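Nicotinate-nucleotide diphosphorylase (Carboxylating) (Streptococcus pyogenes GA06023, PDB 5HUO) is a quinolinate phosphoribosyltransferase that probably converts quinolinate and 5-phosphoribosyl 1-diphosphate into nicotinate mononucleotide, carbon dioxide and diphosphate on the way to NAD(+). Local coordinates at residues Lys68-Ala73 with Val115-Gly120; Arg87-Phe92 with Arg130-Phe135. One frame throughout, in Å; residues are numbered along the deposited sequence.

Contact 1: Lys68-Ala73 with Val115-Gly120; sequences KVSLFA and VLEIIG
The flat carboxylate of Glu117 meets the amine of Lys68, with OE2 of Glu117 3.5 Å from NZ of Lys68, a rather long salt bridge. The Lys68 chain bends at its third and fourth torsions (74° and 47°), and its CD lies against the carboxylate carbon of Glu117. The two side chains cross at an angle. CD of Lys68 also rests beside CG1 of Ile119, and these two side chains point the same way. CG of Glu117 packs on OG of Ser70 at 3.6 Å.

The backbones form an antiparallel ladder. Val69 and Ile118 are a hydrogen-bonded pair. Ile118 N reaches Val69 O at 2.7 Å, and Val69 N returns a bond to Ile118 O at 3.0 Å. Leu71 N donates to Leu116 O at 2.7 Å, whereas Leu71 O receives Val115 N. Val115 and Leu116 thus both face Leu71, a classic beta bulge. There CD2 of Leu71 lies 4.0 Å from CG1 of Val115, and CB of Leu71 also touches CB of Leu116 and CD1 of Ile118.

Strands 95-98 and 304-311 flank the pair. Val69, Leu71 and Ile118 reach helix 122-153, through Leu125, Leu133 and Leu136.

The chemistry divides the sheet into two faces. Lys68, Ser70 and Glu117 form a polar group on one, joined there by the aliphatic Ile119. The opposite face, with Val69, Leu71, Leu116 and Ile118, is buried and apolar. The salt bridge is only partly buried, so solvent probably weakens it, and the ladder and the apolar face are likely to hold the strands together.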
# COMPACT_ATOMS: atom_id res chain seq x y z
N LYS A 68 -16.20 -26.93 -15.76
CA LYS A 68 -17.23 -26.66 -14.80
C LYS A 68 -16.95 -27.45 -13.55
O LYS A 68 -16.57 -28.59 -13.61
CB LYS A 68 -18.61 -27.02 -15.33
CG LYS A 68 -19.73 -26.80 -14.32
CD LYS A 68 -21.13 -26.58 -14.93
CE LYS A 68 -21.78 -27.84 -15.51
NZ LYS A 68 -21.70 -29.00 -14.56
N VAL A 69 -17.18 -26.80 -12.40
CA VAL A 69 -17.04 -27.41 -11.09
C VAL A 69 -18.22 -27.00 -10.25
O VAL A 69 -18.73 -25.91 -10.40
CB VAL A 69 -15.87 -26.90 -10.29
CG1 VAL A 69 -15.63 -27.79 -9.08
CG2 VAL A 69 -14.64 -26.97 -11.09
N SER A 70 -18.62 -27.87 -9.36
CA SER A 70 -19.78 -27.67 -8.51
C SER A 70 -19.41 -27.41 -7.05
O SER A 70 -18.55 -28.08 -6.48
CB SER A 70 -20.72 -28.87 -8.62
OG SER A 70 -21.25 -28.92 -9.92
N LEU A 71 -20.10 -26.46 -6.47
CA LEU A 71 -19.97 -26.16 -5.08
C LEU A 71 -21.10 -26.85 -4.32
O LEU A 71 -22.27 -26.57 -4.56
CB LEU A 71 -20.05 -24.66 -4.84
CG LEU A 71 -20.02 -24.22 -3.36
CD1 LEU A 71 -18.71 -24.53 -2.66
CD2 LEU A 71 -20.32 -22.74 -3.29
N PHE A 72 -20.74 -27.73 -3.40
CA PHE A 72 -21.69 -28.50 -2.62
C PHE A 72 -21.61 -28.14 -1.14
O PHE A 72 -20.52 -28.04 -0.56
CB PHE A 72 -21.42 -30.00 -2.75
CG PHE A 72 -21.79 -30.56 -4.08
CD1 PHE A 72 -23.14 -30.78 -4.39
CD2 PHE A 72 -20.81 -30.89 -5.03
CE1 PHE A 72 -23.49 -31.25 -5.65
CE2 PHE A 72 -21.18 -31.39 -6.25
CZ PHE A 72 -22.51 -31.56 -6.56
N ALA A 73 -22.76 -28.00 -0.53
CA ALA A 73 -22.82 -27.91 0.90
C ALA A 73 -22.57 -29.29 1.45
O ALA A 73 -23.12 -30.26 0.94
CB ALA A 73 -24.18 -27.40 1.35
N VAL A 115 -25.06 -25.63 -4.41
CA VAL A 115 -25.16 -24.20 -4.18
C VAL A 115 -24.82 -23.37 -5.43
O VAL A 115 -25.51 -22.45 -5.78
CB VAL A 115 -24.23 -23.79 -3.04
CG1 VAL A 115 -24.29 -22.28 -2.82
CG2 VAL A 115 -24.61 -24.54 -1.76
N LEU A 116 -23.75 -23.75 -6.10
CA LEU A 116 -23.30 -23.07 -7.30
C LEU A 116 -22.55 -24.01 -8.26
O LEU A 116 -21.92 -24.96 -7.84
CB LEU A 116 -22.33 -21.94 -6.94
CG LEU A 116 -22.83 -20.54 -6.81
CD1 LEU A 116 -21.63 -19.62 -6.94
CD2 LEU A 116 -23.85 -20.12 -7.84
N GLU A 117 -22.59 -23.63 -9.53
CA GLU A 117 -21.70 -24.15 -10.52
C GLU A 117 -20.81 -23.05 -10.94
O GLU A 117 -21.23 -21.94 -11.16
CB GLU A 117 -22.46 -24.72 -11.68
CG GLU A 117 -23.02 -26.11 -11.39
CD GLU A 117 -24.12 -26.55 -12.36
OE1 GLU A 117 -24.83 -25.70 -12.95
OE2 GLU A 117 -24.30 -27.79 -12.49
N ILE A 118 -19.53 -23.36 -10.99
CA ILE A 118 -18.50 -22.41 -11.39
C ILE A 118 -17.89 -22.79 -12.75
O ILE A 118 -17.36 -23.89 -12.91
CB ILE A 118 -17.37 -22.33 -10.36
CG1 ILE A 118 -17.88 -22.00 -9.00
CG2 ILE A 118 -16.35 -21.25 -10.75
CD1 ILE A 118 -18.15 -23.20 -8.13
N ILE A 119 -17.93 -21.86 -13.71
CA ILE A 119 -17.47 -22.12 -15.09
C ILE A 119 -16.35 -21.19 -15.51
O ILE A 119 -16.46 -20.00 -15.46
CB ILE A 119 -18.57 -21.96 -16.13
CG1 ILE A 119 -19.61 -23.04 -15.97
CG2 ILE A 119 -18.01 -22.08 -17.52
CD1 ILE A 119 -20.77 -22.58 -15.12
N GLY A 120 -15.27 -21.80 -15.95
CA GLY A 120 -14.11 -21.07 -16.41
C GLY A 120 -12.94 -21.99 -16.72
O GLY A 120 -13.05 -23.21 -16.69

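Contact 2: Arg87-Phe92 with Arg130-Phe135; sequences RVFTLF and RVALNF
Val88 points toward Ala132, and the two CB atoms stand 4.0 Å apart. Their CA atoms are the nearest pair between the two segments. With a first torsion of 174°, Val88 places CG1 beside its own carbonyl carbon and CG2 beside its backbone N. The branches then serve different partners. CG1 meets CG1 of Val131 at 3.9 Å. CG2 lies over CA of Ala132 and also approaches CD2 of the Phe135 ring, at 4.3 Å.

Phe89 starts off to the flank of the other helix, but its ring swings back. Its first torsion of -63° sets CG beside the backbone N and brings CE2 to 3.6 Å from CB of Ala132, in an oblique approach. This methyl group meets Val88 and the Phe89 ring from two directions nearly at right angles. The Phe89 ring also packs edge-to-face with Phe85 and reaches Val95 and Phe97 of the sheet.

Within residues 130-135 of helix 122-153, CG1 of Val131 sits at the edge of the Phe135 ring, in its plane. On the side turned to the second subunit, NH1 of Arg130 donates to OD1 of Asn134 at 2.8 Å. OD1 lies in the guanidinium plane, while NH1 stands off the amide plane. Asn134 spends ND2 on the backbone oxygen of Arg164 of the second subunit, and Pro168 of that subunit packs on Phe135.

No hydrogen bond joins the two segments, whose axes approach to 9.4 Å and run roughly antiparallel, at 149°. Val88, Val131 and Ala132 lie in the middle, with the Phe89 and Phe135 rings beside them. This is helix pairing in the N-terminal alpha/beta sandwich domain of quinolinate phosphoribosyltransferases, with the long helix 122-153 also facing the second subunit, probably the dimer partner.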
# COMPACT_ATOMS: atom_id res chain seq x y z
N ARG A 87 -16.38 -13.68 -5.79
CA ARG A 87 -15.48 -12.55 -6.11
C ARG A 87 -14.03 -12.98 -6.15
O ARG A 87 -13.24 -12.48 -6.91
CB ARG A 87 -15.70 -11.40 -5.12
CG ARG A 87 -14.91 -10.16 -5.46
CD ARG A 87 -15.28 -9.59 -6.80
NE ARG A 87 -14.58 -8.35 -7.06
CZ ARG A 87 -14.29 -7.87 -8.26
NH1 ARG A 87 -13.59 -6.76 -8.39
NH2 ARG A 87 -14.67 -8.45 -9.35
N VAL A 88 -13.70 -13.97 -5.36
CA VAL A 88 -12.33 -14.51 -5.37
C VAL A 88 -11.97 -14.97 -6.79
O VAL A 88 -10.86 -14.69 -7.27
CB VAL A 88 -12.16 -15.69 -4.42
CG1 VAL A 88 -10.79 -16.31 -4.56
CG2 VAL A 88 -12.35 -15.25 -2.99
N PHE A 89 -12.89 -15.66 -7.44
CA PHE A 89 -12.65 -16.16 -8.85
C PHE A 89 -12.57 -15.02 -9.84
O PHE A 89 -11.71 -14.95 -10.66
CB PHE A 89 -13.75 -17.11 -9.31
CG PHE A 89 -13.82 -18.37 -8.51
CD1 PHE A 89 -13.05 -19.45 -8.83
CD2 PHE A 89 -14.65 -18.45 -7.39
CE1 PHE A 89 -13.08 -20.59 -8.06
CE2 PHE A 89 -14.69 -19.59 -6.61
CZ PHE A 89 -13.91 -20.67 -6.96
N THR A 90 -13.47 -14.10 -9.69
CA THR A 90 -13.64 -12.97 -10.60
C THR A 90 -12.49 -11.94 -10.60
O THR A 90 -12.19 -11.34 -11.61
CB THR A 90 -14.96 -12.30 -10.26
OG1 THR A 90 -15.98 -13.16 -10.71
CG2 THR A 90 -15.13 -11.07 -10.98
N LEU A 91 -11.87 -11.72 -9.45
CA LEU A 91 -10.64 -10.93 -9.38
C LEU A 91 -9.44 -11.59 -10.07
O LEU A 91 -8.57 -10.91 -10.60
CB LEU A 91 -10.23 -10.75 -7.95
CG LEU A 91 -11.07 -9.80 -7.13
CD1 LEU A 91 -10.65 -9.97 -5.67
CD2 LEU A 91 -10.87 -8.37 -7.57
N PHE A 92 -9.44 -12.91 -10.08
CA PHE A 92 -8.35 -13.71 -10.64
C PHE A 92 -8.43 -13.91 -12.16
O PHE A 92 -7.42 -13.89 -12.85
CB PHE A 92 -8.34 -15.08 -9.97
CG PHE A 92 -7.08 -15.88 -10.20
CD1 PHE A 92 -5.96 -15.71 -9.40
CD2 PHE A 92 -7.04 -16.83 -11.20
CE1 PHE A 92 -4.80 -16.46 -9.62
CE2 PHE A 92 -5.90 -17.58 -11.42
CZ PHE A 92 -4.76 -17.40 -10.63
N ARG A 130 -9.44 -22.89 -2.78
CA ARG A 130 -9.21 -22.98 -1.31
C ARG A 130 -9.48 -21.64 -0.66
O ARG A 130 -10.11 -21.56 0.38
CB ARG A 130 -7.80 -23.48 -1.05
CG ARG A 130 -7.28 -23.57 0.36
CD ARG A 130 -8.27 -24.02 1.40
NE ARG A 130 -8.99 -25.20 1.00
CZ ARG A 130 -10.24 -25.50 1.40
NH1 ARG A 130 -10.95 -24.73 2.23
NH2 ARG A 130 -10.79 -26.60 0.92
N VAL A 131 -9.02 -20.57 -1.29
CA VAL A 131 -9.24 -19.22 -0.73
C VAL A 131 -10.72 -18.89 -0.72
O VAL A 131 -11.26 -18.40 0.25
CB VAL A 131 -8.46 -18.13 -1.51
CG1 VAL A 131 -8.94 -16.75 -1.13
CG2 VAL A 131 -6.98 -18.27 -1.22
N ALA A 132 -11.36 -19.19 -1.83
CA ALA A 132 -12.78 -18.96 -1.96
C ALA A 132 -13.54 -19.72 -0.87
O ALA A 132 -14.34 -19.14 -0.14
CB ALA A 132 -13.29 -19.33 -3.30
N LEU A 133 -13.23 -21.01 -0.73
CA LEU A 133 -13.88 -21.84 0.30
C LEU A 133 -13.60 -21.38 1.71
O LEU A 133 -14.46 -21.37 2.56
CB LEU A 133 -13.47 -23.30 0.16
CG LEU A 133 -14.08 -24.08 -1.02
CD1 LEU A 133 -13.40 -25.41 -1.14
CD2 LEU A 133 -15.58 -24.27 -0.87
N ASN A 134 -12.37 -21.01 1.96
CA ASN A 134 -11.99 -20.49 3.27
C ASN A 134 -12.88 -19.33 3.68
O ASN A 134 -13.35 -19.27 4.81
CB ASN A 134 -10.52 -20.09 3.29
CG ASN A 134 -9.57 -21.28 3.38
OD1 ASN A 134 -10.00 -22.41 3.53
ND2 ASN A 134 -8.28 -21.04 3.28
N PHE A 135 -13.16 -18.41 2.76
CA PHE A 135 -14.10 -17.32 3.08
C PHE A 135 -15.47 -17.89 3.35
O PHE A 135 -16.03 -17.69 4.39
CB PHE A 135 -14.15 -16.26 2.00
CG PHE A 135 -13.05 -15.24 2.09
CD1 PHE A 135 -13.13 -14.21 2.97
CD2 PHE A 135 -11.89 -15.34 1.28
CE1 PHE A 135 -12.10 -13.31 3.09
CE2 PHE A 135 -10.87 -14.42 1.38
CZ PHE A 135 -10.98 -13.40 2.29

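How the contacts relate
Contacts 1 and 2 lie about 12 Å apart, centre to centre, in the N-terminal domain of the family. Contact 1 joins the two middle strands of the four-stranded antiparallel sheet. Contact 2 joins two helices on the apolar face of that sheet. The layers touch directly: CD1 of Leu71 lies 3.6 Å from CD2 of Leu133, and Ile118 CG2 approaches Phe89 CD1. Along the chain the segments alternate, in the order 68-73, 87-92, 115-120, 130-135. Strand 114-119 is followed, after a turn at Gly120, by helix 122-153. Sheet and helices therefore share one hydrophobic core, while helix 122-153 also carries residues that meet the second subunit.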